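Local coordinates for acetyltransferase (Bacillus cereus, PDB 1Y9W), which probably transfers an acyl group, most likely acetyl from acetyl-coenzyme A, to an acceptor not known here, as a GNAT-family acetyltransferase, at residues D67-D72 with Q83-I88; Y62-D67 with G90-K95; Y121-D126 with S132-E137. All blocks are in the same frame, centred on the assembly; numbering follows the deposited sequence.

Overall arrangement
Contacts 1 and 2 hold the same two elements, strand 63-71 and helix 80-94 of a beta-alpha-beta unit, at points whose centres lie about 12 Å apart. They adjoin through L85 and I66, whose CD1 atoms are 3.4 Å apart, and both are mainly sparse aliphatic packing, contact 2 adding a tyrosine edge against a helix-end carbonyl. Contact 3, its centre about 20 and 21 Å from those of contacts 1 and 2, pairs strands 119-124 and 133-139 of the same mixed sheet through backbone hydrogen bonds and aromatic side chains. All three are partly buried. L84, L85, L64 and A92 are buried, K95 of contact 2 is exposed, and contacts 1 and 3 both touch the second subunit, contact 3 through an outermost strand.

Contact 1 (D67-D72 with Q83-I88)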
loop_
_atom_site.group_PDB
_atom_site.type_symbol
_atom_site.label_atom_id
_atom_site.label_comp_id
_atom_site.label_asym_id
_atom_site.label_seq_id
_atom_site.Cartn_x
_atom_site.Cartn_y
_atom_site.Cartn_z
ATOM N N ASP A 67 -4.004 5.632 -5.686
ATOM C CA ASP A 67 -4.383 5.549 -4.278
ATOM C C ASP A 67 -5.859 5.749 -4.017
ATOM O O ASP A 67 -6.476 4.992 -3.272
ATOM C CB ASP A 67 -3.594 6.582 -3.481
ATOM C CG ASP A 67 -2.097 6.432 -3.660
ATOM O OD1 ASP A 67 -1.595 5.297 -3.529
ATOM O OD2 ASP A 67 -1.420 7.444 -3.931
ATOM N N PHE A 68 -6.424 6.787 -4.618
ATOM C CA PHE A 68 -7.838 7.072 -4.433
ATOM C C PHE A 68 -8.479 7.680 -5.672
ATOM O O PHE A 68 -7.882 8.504 -6.371
ATOM C CB PHE A 68 -8.024 8.034 -3.260
ATOM C CG PHE A 68 -7.515 7.503 -1.962
ATOM C CD1 PHE A 68 -8.301 6.668 -1.186
ATOM C CD2 PHE A 68 -6.233 7.816 -1.531
ATOM C CE1 PHE A 68 -7.825 6.150 0.003
ATOM C CE2 PHE A 68 -5.743 7.304 -0.344
ATOM C CZ PHE A 68 -6.545 6.465 0.428
ATOM N N LEU A 69 -9.706 7.258 -5.936
ATOM C CA LEU A 69 -10.472 7.784 -7.054
ATOM C C LEU A 69 -11.892 7.962 -6.545
ATOM O O LEU A 69 -12.527 7.011 -6.084
ATOM C CB LEU A 69 -10.448 6.822 -8.239
ATOM C CG LEU A 69 -11.049 7.425 -9.505
ATOM C CD1 LEU A 69 -10.512 6.701 -10.713
ATOM C CD2 LEU A 69 -12.559 7.340 -9.446
ATOM N N TRP A 70 -12.385 9.190 -6.618
ATOM C CA TRP A 70 -13.724 9.474 -6.134
ATOM C C TRP A 70 -14.498 10.390 -7.065
ATOM O O TRP A 70 -13.935 11.277 -7.704
ATOM C CB TRP A 70 -13.644 10.121 -4.749
ATOM C CG TRP A 70 -14.968 10.561 -4.212
ATOM C CD1 TRP A 70 -15.922 9.775 -3.632
ATOM C CD2 TRP A 70 -15.495 11.891 -4.224
ATOM N NE1 TRP A 70 -17.010 10.535 -3.280
ATOM C CE2 TRP A 70 -16.774 11.838 -3.633
ATOM C CE3 TRP A 70 -15.011 13.123 -4.682
ATOM C CZ2 TRP A 70 -17.576 12.973 -3.484
ATOM C CZ3 TRP A 70 -15.812 14.252 -4.534
ATOM C CH2 TRP A 70 -17.078 14.166 -3.941
ATOM N N VAL A 71 -15.797 10.151 -7.139
ATOM C CA VAL A 71 -16.685 10.962 -7.944
ATOM C C VAL A 71 -17.935 11.215 -7.115
ATOM O O VAL A 71 -18.508 10.291 -6.529
ATOM C CB VAL A 71 -17.070 10.258 -9.254
ATOM C CG1 VAL A 71 -18.247 10.978 -9.907
ATOM C CG2 VAL A 71 -15.879 10.249 -10.196
ATOM N N ASP A 72 -18.345 12.475 -7.050
ATOM C CA ASP A 72 -19.524 12.839 -6.287
ATOM C C ASP A 72 -20.704 12.008 -6.781
ATOM O O ASP A 72 -20.896 11.846 -7.983
ATOM C CB ASP A 72 -19.814 14.324 -6.468
ATOM C CG ASP A 72 -20.831 14.833 -5.486
ATOM O OD1 ASP A 72 -21.911 14.218 -5.383
ATOM O OD2 ASP A 72 -20.550 15.849 -4.818
ATOM N N GLN A 83 -13.002 9.630 -17.104
ATOM C CA GLN A 83 -12.242 10.777 -17.584
ATOM C C GLN A 83 -10.960 10.984 -16.762
ATOM O O GLN A 83 -9.875 11.229 -17.310
ATOM C CB GLN A 83 -13.130 12.012 -17.469
ATOM C CG GLN A 83 -13.001 13.030 -18.574
ATOM C CD GLN A 83 -13.901 14.236 -18.331
ATOM O OE1 GLN A 83 -15.107 14.094 -18.096
ATOM N NE2 GLN A 83 -13.318 15.429 -18.383
ATOM N N LEU A 84 -11.097 10.901 -15.442
ATOM C CA LEU A 84 -9.972 11.078 -14.534
ATOM C C LEU A 84 -8.960 9.949 -14.665
ATOM O O LEU A 84 -7.746 10.170 -14.633
ATOM C CB LEU A 84 -10.483 11.153 -13.094
ATOM C CG LEU A 84 -11.222 12.450 -12.779
ATOM C CD1 LEU A 84 -12.112 12.283 -11.549
ATOM C CD2 LEU A 84 -10.195 13.542 -12.586
ATOM N N LEU A 85 -9.465 8.732 -14.805
ATOM C CA LEU A 85 -8.597 7.574 -14.929
ATOM C C LEU A 85 -7.799 7.687 -16.218
ATOM O O LEU A 85 -6.581 7.560 -16.212
ATOM C CB LEU A 85 -9.435 6.297 -14.943
ATOM C CG LEU A 85 -8.678 4.975 -14.914
ATOM C CD1 LEU A 85 -7.824 4.906 -13.659
ATOM C CD2 LEU A 85 -9.673 3.831 -14.945
ATOM N N HIS A 86 -8.492 7.931 -17.322
ATOM C CA HIS A 86 -7.822 8.060 -18.605
ATOM C C HIS A 86 -6.770 9.165 -18.549
ATOM O O HIS A 86 -5.646 9.008 -19.031
ATOM C CB HIS A 86 -8.838 8.383 -19.699
ATOM C CG HIS A 86 -8.212 8.696 -21.023
ATOM N ND1 HIS A 86 -7.573 7.743 -21.791
ATOM C CD2 HIS A 86 -8.079 9.868 -21.691
ATOM C CE1 HIS A 86 -7.073 8.317 -22.872
ATOM N NE2 HIS A 86 -7.365 9.606 -22.835
ATOM N N GLU A 87 -7.144 10.280 -17.937
ATOM C CA GLU A 87 -6.263 11.425 -17.820
ATOM C C GLU A 87 -5.026 11.174 -16.971
ATOM O O GLU A 87 -3.927 11.617 -17.314
ATOM C CB GLU A 87 -7.022 12.609 -17.232
ATOM C CG GLU A 87 -6.321 13.929 -17.460
ATOM C CD GLU A 87 -6.988 14.755 -18.550
ATOM O OE1 GLU A 87 -7.328 14.184 -19.614
ATOM O OE2 GLU A 87 -7.168 15.980 -18.338
ATOM N N ILE A 88 -5.180 10.477 -15.852
ATOM C CA ILE A 88 -4.006 10.267 -15.037
ATOM C C ILE A 88 -3.105 9.193 -15.637
ATOM O O ILE A 88 -1.902 9.196 -15.393
ATOM C CB ILE A 88 -4.367 9.943 -13.573
ATOM C CG1 ILE A 88 -3.164 10.284 -12.676
ATOM C CG2 ILE A 88 -4.795 8.492 -13.447
ATOM C CD1 ILE A 88 -3.417 10.177 -11.180
#
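L69 and V71 point from strand 63-71 toward L85 and L84 on helix 80-94, forming part of the helix-on-sheet packing of a beta-alpha-beta unit in the GNAT fold. The two short segments run in roughly opposing directions, at 143°, with their axes 9.9 Å apart. This spacing leaves methyl groups to bridge the gap. L69 holds CG anti to its backbone nitrogen (chi1 -171°), which extends the chain toward the helix, and its CD1 meets CD1 of L85 at 4.4 Å, methyl against methyl. The two helix leucines are oriented differently: L84 is directed at the strand, whereas L85 leaves the helix across that direction and touches L69 through its CD1 branch. All the approaches are loose, and the segments bury just 135 Å² between them.

Other elements complete the hydrophobic layer. L84 also rests on L42 and V44 of strand 38-45, while Y113 and F112 of helix 110-115 flank L69 and L85 respectively. W70 points away from the helix and, like F68, packs on the second subunit, against K20 and K18 of that chain. At the start of the segment, D67 and F68 both face T56 in a classic beta bulge. A bulge in the corresponding strand is usual in GNAT enzymes, where it helps form the acetyl-CoA site; the same role here is probable but not seen. Toward the strand's end, L84 CD1 serves two neighbours, V71 CG2 at 4.5 Å and, in simple packing beside a carbonyl, the backbone O of W70 at 4.4 Å.

Contact 2 (Y62-D67 with G90-K95); sequences YHLHID and GIAKEK
L64 and A92 bring the backbones closest together here, with CA atoms 6.2 Å apart, whereas Y62 and K95 are separated by 8.0 Å between CA atoms. The contact joins the first part of strand 63-71 to the C-terminal end of helix 80-94, two elements of the beta-alpha-beta unit of the GNAT fold. L64 and A92 point toward each other. With CG anti to its backbone N (chi1 167°), L64 brings its CD2 methyl to 3.8 Å from A92 CB, and L64 CB lies equally near A92 CB. The small alanine allows this close backbone approach, and I88 one turn earlier also packs on L64.

Y62 approaches differently: one edge of its ring, through CD1 and CE1, borders the K95 backbone O near the ring plane, with CE1 to O at 4.0 Å. K95 is where the chain leaves helical geometry; its side chain leads away to a salt bridge with E38. Within the strand, H65 reaches along to D67. Its ND1 donates to D67 OD1 over 2.9 Å with an N-H...O angle of 143°, meeting the oxygen from above the carboxylate plane.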
loop_
_atom_site.group_PDB
_atom_site.type_symbol
_atom_site.label_atom_id
_atom_site.label_comp_id
_atom_site.label_asym_id
_atom_site.label_seq_id
_atom_site.Cartn_x
_atom_site.Cartn_y
_atom_site.Cartn_z
ATOM N N TYR A 62 9.170 3.846 -11.717
ATOM C CA TYR A 62 8.545 4.052 -13.014
ATOM C C TYR A 62 7.209 3.342 -13.177
ATOM O O TYR A 62 6.969 2.631 -14.155
ATOM C CB TYR A 62 9.508 3.689 -14.144
ATOM C CG TYR A 62 10.585 4.736 -14.296
ATOM C CD1 TYR A 62 10.261 6.047 -14.658
ATOM C CD2 TYR A 62 11.918 4.441 -14.013
ATOM C CE1 TYR A 62 11.241 7.040 -14.730
ATOM C CE2 TYR A 62 12.908 5.426 -14.082
ATOM C CZ TYR A 62 12.564 6.719 -14.439
ATOM O OH TYR A 62 13.540 7.686 -14.509
ATOM N N HIS A 63 6.339 3.550 -12.194
ATOM C CA HIS A 63 4.998 2.994 -12.229
ATOM C C HIS A 63 4.090 3.938 -11.461
ATOM O O HIS A 63 4.549 4.706 -10.610
ATOM C CB HIS A 63 4.955 1.600 -11.585
ATOM C CG HIS A 63 4.612 1.612 -10.127
ATOM N ND1 HIS A 63 3.468 1.027 -9.630
ATOM C CD2 HIS A 63 5.259 2.137 -9.062
ATOM C CE1 HIS A 63 3.426 1.190 -8.319
ATOM N NE2 HIS A 63 4.501 1.860 -7.950
ATOM N N LEU A 64 2.804 3.881 -11.779
ATOM C CA LEU A 64 1.813 4.696 -11.100
ATOM C C LEU A 64 0.896 3.820 -10.250
ATOM O O LEU A 64 0.327 2.840 -10.736
ATOM C CB LEU A 64 0.953 5.456 -12.110
ATOM C CG LEU A 64 -0.303 6.079 -11.485
ATOM C CD1 LEU A 64 0.096 7.155 -10.488
ATOM C CD2 LEU A 64 -1.203 6.654 -12.569
ATOM N N HIS A 65 0.769 4.147 -8.970
ATOM C CA HIS A 65 -0.144 3.396 -8.131
ATOM C C HIS A 65 -1.262 4.364 -7.828
ATOM O O HIS A 65 -1.015 5.443 -7.289
ATOM C CB HIS A 65 0.503 2.936 -6.822
ATOM C CG HIS A 65 -0.453 2.221 -5.914
ATOM N ND1 HIS A 65 -1.315 2.886 -5.067
ATOM C CD2 HIS A 65 -0.748 0.905 -5.790
ATOM C CE1 HIS A 65 -2.101 2.011 -4.463
ATOM N NE2 HIS A 65 -1.779 0.801 -4.885
ATOM N N ILE A 66 -2.481 4.002 -8.205
ATOM C CA ILE A 66 -3.621 4.867 -7.944
ATOM C C ILE A 66 -4.110 4.607 -6.526
ATOM O O ILE A 66 -4.566 3.514 -6.205
ATOM C CB ILE A 66 -4.755 4.621 -8.951
ATOM C CG1 ILE A 66 -4.260 4.947 -10.363
ATOM C CG2 ILE A 66 -5.958 5.500 -8.603
ATOM C CD1 ILE A 66 -5.283 4.708 -11.437
ATOM N N ASP A 67 -4.004 5.632 -5.686
ATOM C CA ASP A 67 -4.383 5.549 -4.278
ATOM C C ASP A 67 -5.859 5.749 -4.017
ATOM O O ASP A 67 -6.476 4.992 -3.272
ATOM C CB ASP A 67 -3.594 6.582 -3.481
ATOM C CG ASP A 67 -2.097 6.432 -3.660
ATOM O OD1 ASP A 67 -1.595 5.297 -3.529
ATOM O OD2 ASP A 67 -1.420 7.444 -3.931
ATOM N N GLY A 90 -2.468 8.909 -18.811
ATOM C CA GLY A 90 -1.685 9.653 -19.780
ATOM C C GLY A 90 -0.510 10.346 -19.114
ATOM O O GLY A 90 0.607 10.339 -19.634
ATOM N N ILE A 91 -0.754 10.947 -17.956
ATOM C CA ILE A 91 0.307 11.632 -17.238
ATOM C C ILE A 91 1.381 10.626 -16.862
ATOM O O ILE A 91 2.577 10.925 -16.916
ATOM C CB ILE A 91 -0.219 12.296 -15.947
ATOM C CG1 ILE A 91 -1.338 13.287 -16.279
ATOM C CG2 ILE A 91 0.916 13.002 -15.235
ATOM C CD1 ILE A 91 -1.961 13.936 -15.060
ATOM N N ALA A 92 0.947 9.428 -16.481
ATOM C CA ALA A 92 1.871 8.374 -16.086
ATOM C C ALA A 92 2.689 7.932 -17.289
ATOM O O ALA A 92 3.905 7.777 -17.201
ATOM C CB ALA A 92 1.102 7.187 -15.517
ATOM N N LYS A 93 2.002 7.725 -18.408
ATOM C CA LYS A 93 2.635 7.300 -19.648
ATOM C C LYS A 93 3.674 8.334 -20.083
ATOM O O LYS A 93 4.759 7.984 -20.547
ATOM C CB LYS A 93 1.571 7.135 -20.731
ATOM C CG LYS A 93 2.041 6.400 -21.972
ATOM C CD LYS A 93 0.946 6.328 -23.038
ATOM C CE LYS A 93 -0.347 5.681 -22.514
ATOM N NZ LYS A 93 -1.152 6.577 -21.623
ATOM N N GLU A 94 3.336 9.605 -19.913
ATOM C CA GLU A 94 4.211 10.717 -20.273
ATOM C C GLU A 94 5.474 10.821 -19.409
ATOM O O GLU A 94 6.522 11.275 -19.880
ATOM C CB GLU A 94 3.419 12.028 -20.191
ATOM C CG GLU A 94 4.238 13.304 -20.370
ATOM C CD GLU A 94 4.870 13.426 -21.753
ATOM O OE1 GLU A 94 4.151 13.221 -22.760
ATOM O OE2 GLU A 94 6.083 13.737 -21.830
ATOM N N LYS A 95 5.384 10.407 -18.151
ATOM C CA LYS A 95 6.533 10.479 -17.256
ATOM C C LYS A 95 7.388 9.220 -17.282
ATOM O O LYS A 95 8.275 9.043 -16.445
ATOM C CB LYS A 95 6.071 10.761 -15.828
ATOM C CG LYS A 95 5.262 12.025 -15.722
ATOM C CD LYS A 95 5.498 12.699 -14.407
ATOM C CE LYS A 95 4.948 14.099 -14.437
ATOM N NZ LYS A 95 5.306 14.819 -13.189
#

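Contact 3 (Y121-D126 with S132-E137); sequences YGVVED and SQHFFE
An antiparallel beta hairpin joins Y121-D126 to S132-E137, pairing strand 119-124, outermost in this chain's sheet, with its inner neighbour 133-139. G122 faces F135 and V124 faces Q133 in hydrogen-bonded pairs, with V123 and H134 forming the non-hydrogen-bonded pair between them. V124 and Q133 exchange two bonds, V124 N to Q133 O at 2.9 Å and Q133 N to V124 O at 3.0 Å. F135 N donates almost straight to G122 O, at 169°. A classic bulge then places Y121 and G122 both opposite F135, whose O accepts a short 2.7 Å bond from Y121 N and a weak one from G122 N.

At the bulge, the Y121 ring reaches the partner strand because CG lies between the backbone N and the carbonyl carbon (chi1 69°). This lays one face of the ring against F135 CB, 3.8 Å from the centroid, a CH-pi contact. F136 O lies at the ring's edge, 3.3 Å from Y121 CE2. Beside this, V124 CG2 meets F135 CE2 at 3.8 Å. On the opposite face of the sheet, V123 CG2 meets H134 CD2 at 3.6 Å, the two side chains lying side by side.

The second subunit adds to the aromatic group: Y121 meets F135 of that chain at about 55° between ring planes, and F135 meets its Y121 likewise. Thus backbone bonds fix the strand pairing, while the same Y121 and F135 side chains that pack within the hairpin also form part of the interface with the second subunit.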
loop_
_atom_site.group_PDB
_atom_site.type_symbol
_atom_site.label_atom_id
_atom_site.label_comp_id
_atom_site.label_asym_id
_atom_site.label_seq_id
_atom_site.Cartn_x
_atom_site.Cartn_y
_atom_site.Cartn_z
ATOM N N TYR A 121 -4.869 -9.339 -10.822
ATOM C CA TYR A 121 -3.784 -10.297 -10.685
ATOM C C TYR A 121 -3.796 -11.036 -9.357
ATOM O O TYR A 121 -3.053 -11.997 -9.161
ATOM C CB TYR A 121 -2.435 -9.593 -10.898
ATOM C CG TYR A 121 -2.026 -8.614 -9.813
ATOM C CD1 TYR A 121 -1.388 -9.053 -8.658
ATOM C CD2 TYR A 121 -2.261 -7.244 -9.954
ATOM C CE1 TYR A 121 -0.986 -8.153 -7.669
ATOM C CE2 TYR A 121 -1.866 -6.337 -8.969
ATOM C CZ TYR A 121 -1.226 -6.803 -7.830
ATOM O OH TYR A 121 -0.803 -5.921 -6.859
ATOM N N GLY A 122 -4.643 -10.586 -8.442
ATOM C CA GLY A 122 -4.722 -11.228 -7.144
ATOM C C GLY A 122 -5.989 -10.841 -6.417
ATOM O O GLY A 122 -6.614 -9.839 -6.740
ATOM N N VAL A 123 -6.377 -11.640 -5.435
ATOM C CA VAL A 123 -7.574 -11.356 -4.669
ATOM C C VAL A 123 -7.440 -11.898 -3.257
ATOM O O VAL A 123 -6.962 -13.015 -3.058
ATOM C CB VAL A 123 -8.834 -11.983 -5.329
ATOM C CG1 VAL A 123 -8.634 -13.478 -5.529
ATOM C CG2 VAL A 123 -10.060 -11.726 -4.466
ATOM N N VAL A 124 -7.815 -11.075 -2.280
ATOM C CA VAL A 124 -7.801 -11.503 -0.894
ATOM C C VAL A 124 -9.281 -11.701 -0.589
ATOM O O VAL A 124 -10.035 -10.740 -0.488
ATOM C CB VAL A 124 -7.202 -10.433 0.049
ATOM C CG1 VAL A 124 -7.273 -10.914 1.510
ATOM C CG2 VAL A 124 -5.756 -10.161 -0.338
ATOM N N GLU A 125 -9.689 -12.958 -0.484
ATOM C CA GLU A 125 -11.079 -13.304 -0.207
ATOM C C GLU A 125 -11.460 -13.014 1.247
ATOM O O GLU A 125 -10.625 -13.083 2.141
ATOM C CB GLU A 125 -11.292 -14.786 -0.510
ATOM C CG GLU A 125 -10.941 -15.164 -1.939
ATOM C CD GLU A 125 -12.006 -14.757 -2.941
ATOM O OE1 GLU A 125 -12.953 -14.025 -2.561
ATOM O OE2 GLU A 125 -11.890 -15.178 -4.117
ATOM N N ASP A 126 -12.726 -12.694 1.477
ATOM C CA ASP A 126 -13.220 -12.406 2.823
ATOM C C ASP A 126 -12.355 -11.446 3.645
ATOM O O ASP A 126 -11.847 -11.801 4.715
ATOM C CB ASP A 126 -13.403 -13.702 3.609
ATOM C CG ASP A 126 -14.552 -13.621 4.590
ATOM O OD1 ASP A 126 -15.200 -12.555 4.660
ATOM O OD2 ASP A 126 -14.813 -14.628 5.282
ATOM N N SER A 132 -14.274 -8.533 -0.107
ATOM C CA SER A 132 -13.019 -8.995 -0.691
ATOM C C SER A 132 -12.233 -7.826 -1.287
ATOM O O SER A 132 -12.770 -6.743 -1.506
ATOM C CB SER A 132 -13.271 -10.079 -1.748
ATOM O OG SER A 132 -14.167 -9.644 -2.746
ATOM N N GLN A 133 -10.950 -8.045 -1.527
ATOM C CA GLN A 133 -10.100 -7.002 -2.073
ATOM C C GLN A 133 -9.469 -7.503 -3.365
ATOM O O GLN A 133 -8.843 -8.564 -3.395
ATOM C CB GLN A 133 -9.027 -6.625 -1.040
ATOM C CG GLN A 133 -8.063 -5.553 -1.499
ATOM C CD GLN A 133 -7.088 -5.125 -0.414
ATOM O OE1 GLN A 133 -6.812 -5.866 0.532
ATOM N NE2 GLN A 133 -6.541 -3.928 -0.563
ATOM N N HIS A 134 -9.643 -6.738 -4.436
ATOM C CA HIS A 134 -9.105 -7.122 -5.732
ATOM C C HIS A 134 -7.956 -6.244 -6.204
ATOM O O HIS A 134 -8.062 -5.022 -6.234
ATOM C CB HIS A 134 -10.234 -7.128 -6.747
ATOM C CG HIS A 134 -11.407 -7.938 -6.299
ATOM N ND1 HIS A 134 -12.347 -7.455 -5.414
ATOM C CD2 HIS A 134 -11.737 -9.231 -6.531
ATOM C CE1 HIS A 134 -13.206 -8.415 -5.121
ATOM N NE2 HIS A 134 -12.858 -9.502 -5.785
ATOM N N PHE A 135 -6.855 -6.893 -6.564
ATOM C CA PHE A 135 -5.648 -6.215 -7.014
ATOM C C PHE A 135 -5.530 -6.217 -8.529
ATOM O O PHE A 135 -5.505 -7.274 -9.170
ATOM C CB PHE A 135 -4.443 -6.877 -6.353
ATOM C CG PHE A 135 -4.435 -6.715 -4.859
ATOM C CD1 PHE A 135 -3.564 -5.814 -4.245
ATOM C CD2 PHE A 135 -5.355 -7.406 -4.069
ATOM C CE1 PHE A 135 -3.615 -5.599 -2.855
ATOM C CE2 PHE A 135 -5.417 -7.200 -2.682
ATOM C CZ PHE A 135 -4.548 -6.296 -2.074
ATOM N N PHE A 136 -5.460 -5.011 -9.090
ATOM C CA PHE A 136 -5.387 -4.824 -10.533
ATOM C C PHE A 136 -4.071 -4.256 -11.053
ATOM O O PHE A 136 -3.295 -3.646 -10.323
ATOM C CB PHE A 136 -6.516 -3.897 -11.011
ATOM C CG PHE A 136 -7.899 -4.471 -10.848
ATOM C CD1 PHE A 136 -8.618 -4.276 -9.667
ATOM C CD2 PHE A 136 -8.490 -5.193 -11.884
ATOM C CE1 PHE A 136 -9.913 -4.795 -9.518
ATOM C CE2 PHE A 136 -9.779 -5.715 -11.752
ATOM C CZ PHE A 136 -10.495 -5.517 -10.567
ATOM N N GLU A 137 -3.841 -4.474 -12.343
ATOM C CA GLU A 137 -2.661 -3.975 -13.021
ATOM C C GLU A 137 -3.019 -3.717 -14.477
ATOM O O GLU A 137 -3.937 -4.319 -15.033
ATOM C CB GLU A 137 -1.501 -4.978 -12.967
ATOM C CG GLU A 137 -1.685 -6.201 -13.853
ATOM C CD GLU A 137 -0.372 -6.701 -14.431
ATOM O OE1 GLU A 137 0.633 -6.715 -13.694
ATOM O OE2 GLU A 137 -0.345 -7.088 -15.620
#